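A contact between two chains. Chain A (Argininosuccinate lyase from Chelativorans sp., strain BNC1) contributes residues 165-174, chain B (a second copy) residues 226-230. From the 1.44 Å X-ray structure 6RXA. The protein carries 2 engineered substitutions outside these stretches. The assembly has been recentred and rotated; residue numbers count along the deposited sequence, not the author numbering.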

# COMPACT_ATOMS: atom_id res chain seq x y z
N PRO A 165 2.73 35.57 10.87
CA PRO A 165 4.13 35.85 10.53
C PRO A 165 5.11 34.97 11.31
O PRO A 165 4.95 34.77 12.52
CB PRO A 165 4.31 37.33 10.91
CG PRO A 165 2.90 37.88 11.00
CD PRO A 165 2.10 36.73 11.53
N ILE A 166 6.13 34.48 10.60
CA ILE A 166 7.25 33.76 11.20
C ILE A 166 8.52 34.28 10.53
O ILE A 166 8.54 35.37 9.97
CB ILE A 166 7.10 32.24 11.01
CG1 ILE A 166 7.05 31.87 9.53
CG2 ILE A 166 5.86 31.73 11.73
CD1 ILE A 166 7.43 30.42 9.24
N THR A 167 9.59 33.48 10.58
CA THR A 167 10.77 33.75 9.77
C THR A 167 11.15 32.48 9.03
O THR A 167 10.77 31.37 9.42
CB THR A 167 11.97 34.19 10.62
OG1 THR A 167 12.38 33.07 11.43
CG2 THR A 167 11.61 35.36 11.51
N LEU A 168 11.93 32.64 7.96
CA LEU A 168 12.44 31.47 7.26
C LEU A 168 13.27 30.58 8.18
O LEU A 168 13.20 29.35 8.10
CB LEU A 168 13.23 31.90 6.02
CG LEU A 168 13.88 30.80 5.19
CD1 LEU A 168 12.85 29.77 4.72
CD2 LEU A 168 14.61 31.41 4.01
N GLY A 169 14.04 31.18 9.09
CA GLY A 169 14.78 30.39 10.06
C GLY A 169 13.88 29.52 10.92
O GLY A 169 14.18 28.35 11.18
N HIS A 170 12.79 30.09 11.43
CA HIS A 170 11.84 29.33 12.23
C HIS A 170 11.27 28.15 11.46
O HIS A 170 11.18 27.04 11.99
CB HIS A 170 10.73 30.29 12.67
CG HIS A 170 9.63 29.64 13.43
ND1 HIS A 170 8.35 29.54 12.93
CD2 HIS A 170 9.60 29.06 14.66
CE1 HIS A 170 7.58 28.92 13.81
NE2 HIS A 170 8.31 28.63 14.87
N TYR A 171 10.89 28.37 10.19
CA TYR A 171 10.38 27.28 9.37
C TYR A 171 11.40 26.16 9.23
O TYR A 171 11.09 24.97 9.41
CB TYR A 171 9.96 27.81 7.98
CG TYR A 171 9.45 26.70 7.10
CD1 TYR A 171 10.32 25.94 6.34
CD2 TYR A 171 8.10 26.38 7.07
CE1 TYR A 171 9.87 24.89 5.58
CE2 TYR A 171 7.64 25.32 6.30
CZ TYR A 171 8.53 24.58 5.55
OH TYR A 171 8.11 23.52 4.78
N LEU A 172 12.64 26.51 8.88
CA LEU A 172 13.68 25.51 8.69
C LEU A 172 13.93 24.71 9.96
O LEU A 172 14.24 23.52 9.89
CB LEU A 172 14.96 26.16 8.17
CG LEU A 172 14.82 26.65 6.73
CD1 LEU A 172 15.96 27.60 6.37
CD2 LEU A 172 14.78 25.48 5.76
N MET A 173 13.76 25.32 11.13
CA MET A 173 13.97 24.56 12.36
C MET A 173 12.86 23.55 12.62
O MET A 173 13.08 22.61 13.37
CB MET A 173 14.23 25.49 13.54
CG MET A 173 15.56 26.24 13.39
SD MET A 173 16.99 25.23 12.95
CE MET A 173 17.17 24.28 14.45
N ALA A 174 11.68 23.70 12.00
CA ALA A 174 10.71 22.61 12.04
C ALA A 174 11.27 21.39 11.33
O ALA A 174 11.18 20.26 11.83
CB ALA A 174 9.39 23.04 11.39
N VAL B 226 8.98 20.90 20.33
CA VAL B 226 9.46 22.25 20.60
C VAL B 226 8.97 23.23 19.54
O VAL B 226 8.18 24.13 19.83
CB VAL B 226 10.99 22.29 20.78
CG1 VAL B 226 11.47 23.73 21.00
CG2 VAL B 226 11.39 21.38 21.94
N ASN B 227 9.42 23.06 18.30
CA ASN B 227 9.09 24.00 17.24
C ASN B 227 7.58 23.99 16.97
O ASN B 227 6.95 22.94 16.89
CB ASN B 227 9.87 23.65 15.99
CG ASN B 227 9.56 24.55 14.84
OD1 ASN B 227 8.55 24.36 14.16
ND2 ASN B 227 10.42 25.55 14.60
N SER B 228 7.01 25.20 16.89
CA SER B 228 5.56 25.34 16.80
C SER B 228 4.99 24.78 15.50
O SER B 228 3.86 24.28 15.49
CB SER B 228 5.15 26.80 16.96
OG SER B 228 5.75 27.61 15.96
N ILE B 229 5.73 24.87 14.39
CA ILE B 229 5.27 24.23 13.16
C ILE B 229 5.28 22.72 13.33
O ILE B 229 4.30 22.03 13.00
CB ILE B 229 6.11 24.66 11.95
CG1 ILE B 229 5.91 26.14 11.65
CG2 ILE B 229 5.77 23.81 10.73
CD1 ILE B 229 7.06 26.73 10.86
N GLU B 230 6.37 22.17 13.87
CA GLU B 230 6.40 20.73 14.12
C GLU B 230 5.27 20.32 15.06
O GLU B 230 4.71 19.23 14.91
CB GLU B 230 7.77 20.34 14.68
CG GLU B 230 7.96 18.85 14.97
CD GLU B 230 7.97 17.97 13.73
OE1 GLU B 230 7.65 18.43 12.61
OE2 GLU B 230 8.31 16.78 13.89

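What fills the space between the two stretches? The main projection from chain B is Ile B229, whose CA-to-CB bond points toward chain A and which gives up more area to the contact than any other residue here. Its CD1 reaches in among three residues of chain A: it lies 3.7 Å from CE1 of His A170, 3.7 Å from CA of Tyr A171 and 4.0 Å from CD1 of Ile A166. The hollow is thus made from a strand residue and the first turn of the helix that follows it. Tyr A171 sends its CA-to-CB bond away from chain B, so its backbone is open to the methyl at CA, while its ring still comes within 3.9 Å, CD2 to CD1 of Ile B229. The chi1 of Ile B229 is m and its chi2 t, an extended arm that carries CD1 well in.

How does the small side chain of Ala A174 take part? It is a low bump, a single methyl directed toward chain B at the start of that chain's helix. Its CB sits 3.7 Å from CB of Ile B229, 4.0 Å from N of Glu B230 and 3.2 Å from OD1 of Asn B227. Here the backbones draw near as well: the CA atoms of Ala A174 and Glu B230 are 5.1 Å apart. The turn of chain B lies close against the helix here, with this methyl packed between them.

Why does Asn B227 fit so well at this spot? Its side chain serves both its own helix and the other chain. OD1 of Asn B227 caps its own helix, accepting from N of Glu B230 at 3.1 Å and, weakly, from N of Ile B229 at 2.9 Å, while also touching CB of Ala A174. ND2 of Asn B227 makes the one hydrogen bond across the contact, donating to the backbone O of His A170 at 3.1 Å, with an angle of 143° at the hydrogen. O of His A170 also accepts weak bonds within its own helix, from N of Met A173 at 3.2 Å and N of Ala A174 at 3.4 Å, so the amide joins an acceptor already in use.

Where does the ring of His A170 lie? Its CA-to-CB bond points sideways, but with chi1 at t the end of the side chain comes nearer to chain B. OG of Ser B228 meets the ring at its edge, near its plane, 3.0 Å from NE2 of His A170. The ring also passes close to Asn B227, with CD2 of His A170 3.6 Å from ND2 of Asn B227, and so fills space beside that amide.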